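Local coordinates for arginase (Glaciozyma antarctica, PDB 5YNL), which probably catalyses the manganese-dependent hydrolysis of L-arginine to L-ornithine and urea in a cold-adapted yeast, at residues V149-D154 / L327-I332; D178-I183 / D286-D291. One frame throughout, in Å; residues are numbered along the deposited sequence.

Contact 1 of 2, residues V149-D154 / L327-I332; sequences VTLGGD and LDIMEI
T150 sits between L327 and I329 in parallel register: its N donates to L327 O (2.7 Å), and its O accepts from I329 N along a nearly straight N-H...O line of 169°. G152 N continues the pairing to I329 O at 2.8 Å, and E331 N to G153 O (2.5 Å, donor tilted 26° from the carbonyl plane) carries it one step beyond the strands. On one face of the sheet L151 CD2 lies alongside I329 CB at 3.9 Å; on the other, T150 and D328 point the same way, their OG1 and OD1 joined through a water and both also bonded to T161. The strands are central members of the all-parallel sheet of the arginase α/β fold, and G152-D154 open the family's GGDH motif. M330 bends at its second torsion (chi2 -72°) and lays SD against G152 CA at 3.8 Å, where a CB on G152, with this backbone, would run into M330 SD. The loose side lies at two carboxylates: E331 CG still meets G153 O at 3.4 Å, but D154 OD1 and E331 OE2 stay 4.5 Å apart and each looks elsewhere, D154 to S156 and the partly exposed E331 to H195.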
loop_
_atom_site.group_PDB
_atom_site.type_symbol
_atom_site.label_atom_id
_atom_site.label_comp_id
_atom_site.label_asym_id
_atom_site.label_seq_id
_atom_site.Cartn_x
_atom_site.Cartn_y
_atom_site.Cartn_z
ATOM N N VAL A 149 -3.667 -8.790 2.332
ATOM C CA VAL A 149 -4.028 -8.078 1.114
ATOM C C VAL A 149 -5.188 -7.143 1.446
ATOM O O VAL A 149 -6.311 -7.608 1.665
ATOM C CB VAL A 149 -4.435 -9.056 -0.028
ATOM C CG1 VAL A 149 -4.789 -8.293 -1.302
ATOM C CG2 VAL A 149 -3.311 -10.070 -0.304
ATOM N N THR A 150 -4.930 -5.835 1.511
ATOM C CA THR A 150 -6.030 -4.899 1.736
ATOM C C THR A 150 -6.556 -4.374 0.413
ATOM O O THR A 150 -5.817 -3.744 -0.382
ATOM C CB THR A 150 -5.691 -3.726 2.660
ATOM O OG1 THR A 150 -5.009 -4.205 3.822
ATOM C CG2 THR A 150 -6.972 -3.034 3.096
ATOM N N LEU A 151 -7.836 -4.666 0.178
ATOM C CA LEU A 151 -8.521 -4.250 -1.028
ATOM C C LEU A 151 -9.278 -3.001 -0.667
ATOM O O LEU A 151 -10.249 -3.041 0.102
ATOM C CB LEU A 151 -9.480 -5.335 -1.517
ATOM C CG LEU A 151 -8.763 -6.614 -1.933
ATOM C CD1 LEU A 151 -9.738 -7.623 -2.550
ATOM C CD2 LEU A 151 -7.599 -6.288 -2.889
ATOM N N GLY A 152 -8.841 -1.879 -1.215
ATOM C CA GLY A 152 -9.439 -0.647 -0.780
ATOM C C GLY A 152 -10.255 0.161 -1.762
ATOM O O GLY A 152 -10.255 -0.029 -3.002
ATOM N N GLY A 153 -11.005 1.062 -1.148
ATOM C CA GLY A 153 -11.339 2.302 -1.777
ATOM C C GLY A 153 -10.138 3.196 -1.518
ATOM O O GLY A 153 -9.041 2.975 -2.040
ATOM N N ASP A 154 -10.347 4.174 -0.650
ATOM C CA ASP A 154 -9.479 5.327 -0.533
ATOM C C ASP A 154 -8.094 5.011 0.018
ATOM O O ASP A 154 -7.937 4.121 0.841
ATOM C CB ASP A 154 -10.158 6.345 0.361
ATOM C CG ASP A 154 -9.526 7.681 0.268
ATOM O OD1 ASP A 154 -9.925 8.433 -0.645
ATOM O OD2 ASP A 154 -8.621 7.970 1.087
ATOM N N LEU A 327 0.202 -5.956 1.396
ATOM C CA LEU A 327 -0.123 -5.404 0.093
ATOM C C LEU A 327 -1.461 -4.680 0.170
ATOM O O LEU A 327 -2.481 -5.295 0.547
ATOM C CB LEU A 327 -0.251 -6.549 -0.916
ATOM C CG LEU A 327 -0.834 -6.241 -2.296
ATOM C CD1 LEU A 327 0.090 -5.287 -3.055
ATOM C CD2 LEU A 327 -1.036 -7.526 -3.046
ATOM N N ASP A 328 -1.465 -3.391 -0.169
ATOM C CA ASP A 328 -2.717 -2.680 -0.373
ATOM C C ASP A 328 -2.955 -2.514 -1.876
ATOM O O ASP A 328 -2.028 -2.151 -2.624
ATOM C CB ASP A 328 -2.677 -1.273 0.214
ATOM C CG ASP A 328 -2.165 -1.221 1.629
ATOM O OD1 ASP A 328 -2.218 -2.234 2.368
ATOM O OD2 ASP A 328 -1.721 -0.114 1.998
ATOM N N ILE A 329 -4.187 -2.745 -2.313
ATOM C CA ILE A 329 -4.570 -2.422 -3.675
ATOM C C ILE A 329 -5.716 -1.420 -3.529
ATOM O O ILE A 329 -6.861 -1.817 -3.228
ATOM C CB ILE A 329 -5.088 -3.660 -4.430
ATOM C CG1 ILE A 329 -4.075 -4.807 -4.383
ATOM C CG2 ILE A 329 -5.504 -3.288 -5.870
ATOM C CD1 ILE A 329 -2.917 -4.694 -5.370
ATOM N N MET A 330 -5.431 -0.134 -3.721
ATOM C CA MET A 330 -6.392 0.893 -3.344
ATOM C C MET A 330 -7.074 1.553 -4.552
ATOM O O MET A 330 -6.591 1.451 -5.687
ATOM C CB MET A 330 -5.677 1.950 -2.495
ATOM C CG MET A 330 -4.992 1.415 -1.233
ATOM S SD MET A 330 -6.088 0.892 0.114
ATOM C CE MET A 330 -4.968 1.015 1.511
ATOM N N GLU A 331 -8.186 2.232 -4.300
ATOM C CA GLU A 331 -8.892 2.997 -5.329
ATOM C C GLU A 331 -9.179 2.220 -6.616
ATOM O O GLU A 331 -9.035 2.740 -7.720
ATOM C CB GLU A 331 -8.182 4.326 -5.612
ATOM C CG GLU A 331 -8.224 5.284 -4.423
ATOM C CD GLU A 331 -7.756 6.699 -4.755
ATOM O OE1 GLU A 331 -8.085 7.214 -5.859
ATOM O OE2 GLU A 331 -7.070 7.300 -3.890
ATOM N N ILE A 332 -9.621 0.977 -6.442
ATOM C CA ILE A 332 -9.873 0.052 -7.540
ATOM C C ILE A 332 -10.951 0.563 -8.509
ATOM O O ILE A 332 -10.741 0.555 -9.721
ATOM C CB ILE A 332 -10.227 -1.351 -6.995
ATOM C CG1 ILE A 332 -8.994 -1.996 -6.354
ATOM C CG2 ILE A 332 -10.796 -2.239 -8.093
ATOM C CD1 ILE A 332 -9.318 -2.980 -5.253
HETATM O O HOH W 1 -2.522 -4.512 3.806
#

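Contact 2 of 2, residues D178-I183 / D286-D291; sequences DAHADI and DVDALD
D178 directs one carboxylate oxygen at each of two aspartates: OD1 lies 3.2 Å from D288 OD1, and OD2 lies 3.4 Å from D286 OD2. The three groups are not stacked. The carboxylate plane of D178 is turned 85° from that of D288, almost perpendicular, and 50° from that of D286. D178 has CG swung opposite its backbone N (chi1 -160°), which carries the carboxylate over to the 286-291 segment, while A289 CB packs against D178 CA (3.8 Å).

Two Asx turns fix these orientations. H180 N donates to D178 OD1 at 2.6 Å, meeting it on the anti side and out of the carboxylate plane; D288 N donates to D286 OD1, also at 2.6 Å, nearly in line with the C-O bond. H155 ND1 holds D178 OD2 from outside. The H180 ring has A179 CB above the centre of one face, and ND1 is bonded to D235 O. Its NE2 comes to 3.2 Å from D288 OD2, but ring and carboxylate are steeply inclined and the angle is too poor for a hydrogen bond. Putting an alanine at D178 would probably leave the H180 backbone N-H without its acceptor in the Asx turn and H155 ND1 without D178 OD2, the turn and the H155 ring being freer to move.

The sequences DAHAD and DVDALD are the two aspartate-rich motifs of the arginase family, which in relatives ligate a binuclear manganese centre. Acceptor oxygens facing one another, with no hydrogen bond between the segments and no metal among their atoms, are consistent with a ligand cage whose oxygens would be brought together by bound cations.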
loop_
_atom_site.group_PDB
_atom_site.type_symbol
_atom_site.label_atom_id
_atom_site.label_comp_id
_atom_site.label_asym_id
_atom_site.label_seq_id
_atom_site.Cartn_x
_atom_site.Cartn_y
_atom_site.Cartn_z
ATOM N N ASP A 178 1.560 5.795 -6.002
ATOM C CA ASP A 178 0.450 6.747 -6.066
ATOM C C ASP A 178 0.897 7.956 -6.859
ATOM O O ASP A 178 2.095 8.261 -6.927
ATOM C CB ASP A 178 0.042 7.180 -4.642
ATOM C CG ASP A 178 -1.368 7.765 -4.569
ATOM O OD1 ASP A 178 -1.654 8.719 -5.322
ATOM O OD2 ASP A 178 -2.192 7.280 -3.762
ATOM N N ALA A 179 -0.072 8.616 -7.488
ATOM C CA ALA A 179 0.181 9.873 -8.181
ATOM C C ALA A 179 0.311 10.987 -7.152
ATOM O O ALA A 179 0.810 12.077 -7.457
ATOM C CB ALA A 179 -0.954 10.174 -9.147
ATOM N N HIS A 180 -0.158 10.706 -5.935
ATOM C CA HIS A 180 -0.229 11.703 -4.869
ATOM C C HIS A 180 0.608 11.316 -3.668
ATOM O O HIS A 180 0.647 10.152 -3.282
ATOM C CB HIS A 180 -1.674 11.860 -4.402
ATOM C CG HIS A 180 -2.653 12.001 -5.513
ATOM N ND1 HIS A 180 -2.531 12.967 -6.496
ATOM C CD2 HIS A 180 -3.773 11.303 -5.814
ATOM C CE1 HIS A 180 -3.534 12.859 -7.341
ATOM N NE2 HIS A 180 -4.306 11.853 -6.950
ATOM N N ALA A 181 1.241 12.307 -3.051
ATOM C CA ALA A 181 2.047 12.070 -1.853
ATOM C C ALA A 181 1.194 11.863 -0.597
ATOM O O ALA A 181 1.660 11.252 0.363
ATOM C CB ALA A 181 3.073 13.196 -1.642
ATOM N N ASP A 182 -0.042 12.368 -0.606
ATOM C CA ASP A 182 -0.949 12.246 0.546
ATOM C C ASP A 182 -0.268 12.568 1.903
ATOM O O ASP A 182 -0.496 11.882 2.908
ATOM C CB ASP A 182 -1.586 10.842 0.587
ATOM C CG ASP A 182 -2.504 10.565 -0.597
ATOM O OD1 ASP A 182 -2.972 11.520 -1.244
ATOM O OD2 ASP A 182 -2.780 9.376 -0.869
ATOM N N ILE A 183 0.567 13.602 1.932
ATOM C CA ILE A 183 1.366 13.856 3.126
ATOM C C ILE A 183 0.980 15.127 3.884
ATOM O O ILE A 183 1.650 15.510 4.843
ATOM C CB ILE A 183 2.891 13.829 2.809
ATOM C CG1 ILE A 183 3.699 13.376 4.030
ATOM C CG2 ILE A 183 3.376 15.172 2.292
ATOM C CD1 ILE A 183 5.102 12.976 3.683
ATOM N N ASP A 286 -1.796 2.158 -5.147
ATOM C CA ASP A 286 -3.018 2.839 -5.515
ATOM C C ASP A 286 -3.106 2.781 -7.008
ATOM O O ASP A 286 -2.181 3.180 -7.707
ATOM C CB ASP A 286 -2.983 4.298 -5.090
ATOM C CG ASP A 286 -4.315 4.975 -5.262
ATOM O OD1 ASP A 286 -4.787 5.092 -6.416
ATOM O OD2 ASP A 286 -4.911 5.381 -4.240
ATOM N N VAL A 287 -4.235 2.293 -7.492
ATOM C CA VAL A 287 -4.475 2.100 -8.912
ATOM C C VAL A 287 -4.567 3.420 -9.691
ATOM O O VAL A 287 -4.363 3.430 -10.899
ATOM C CB VAL A 287 -5.692 1.183 -9.080
ATOM C CG1 VAL A 287 -6.084 1.001 -10.523
ATOM C CG2 VAL A 287 -5.358 -0.158 -8.468
ATOM N N ASP A 288 -4.812 4.537 -9.004
ATOM C CA ASP A 288 -4.768 5.845 -9.670
ATOM C C ASP A 288 -3.364 6.245 -10.187
ATOM O O ASP A 288 -3.217 7.233 -10.915
ATOM C CB ASP A 288 -5.445 6.958 -8.828
ATOM C CG ASP A 288 -4.484 7.693 -7.858
ATOM O OD1 ASP A 288 -3.357 7.215 -7.556
ATOM O OD2 ASP A 288 -4.888 8.778 -7.363
ATOM N N ALA A 289 -2.339 5.475 -9.822
ATOM C CA ALA A 289 -1.008 5.738 -10.359
ATOM C C ALA A 289 -0.894 5.188 -11.777
ATOM O O ALA A 289 0.073 5.510 -12.493
ATOM C CB ALA A 289 0.096 5.180 -9.455
ATOM N N LEU A 290 -1.875 4.371 -12.169
ATOM C CA LEU A 290 -1.812 3.673 -13.441
ATOM C C LEU A 290 -2.493 4.439 -14.574
ATOM O O LEU A 290 -3.106 5.493 -14.350
ATOM C CB LEU A 290 -2.462 2.286 -13.345
ATOM C CG LEU A 290 -1.793 1.156 -12.566
ATOM C CD1 LEU A 290 -2.672 -0.095 -12.647
ATOM C CD2 LEU A 290 -0.399 0.858 -13.104
ATOM N N ASP A 291 -2.352 3.895 -15.784
ATOM C CA ASP A 291 -3.114 4.287 -16.966
ATOM C C ASP A 291 -3.696 3.030 -17.641
ATOM O O ASP A 291 -3.096 1.938 -17.563
ATOM C CB ASP A 291 -2.207 5.008 -17.974
ATOM C CG ASP A 291 -2.030 6.470 -17.662
ATOM O OD1 ASP A 291 -2.681 6.946 -16.709
ATOM O OD2 ASP A 291 -1.259 7.148 -18.379
#

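In the fold
Contacts 1 and 2 have centres 12 Å apart and meet at the C-terminal edge of one parallel sheet. Across it the strands run 147-152, 324-330, 281-286, 173-177, so contact 1 joins the first two and contact 2 the loops leaving the last two. In sequence the order differs: 149-154, 178-183, 286-291, 327-332, with both segments of contact 2 between those of contact 1. They touch through a probable hydrogen bond of V287 N to M330 O (3.1 Å); E331 OE2 and D286 OD2, 2.9 Å apart, are like-charged oxygens brought close, not a bond. Four chain regions thus converge at one strand-end site, the position expected for an arginase active centre.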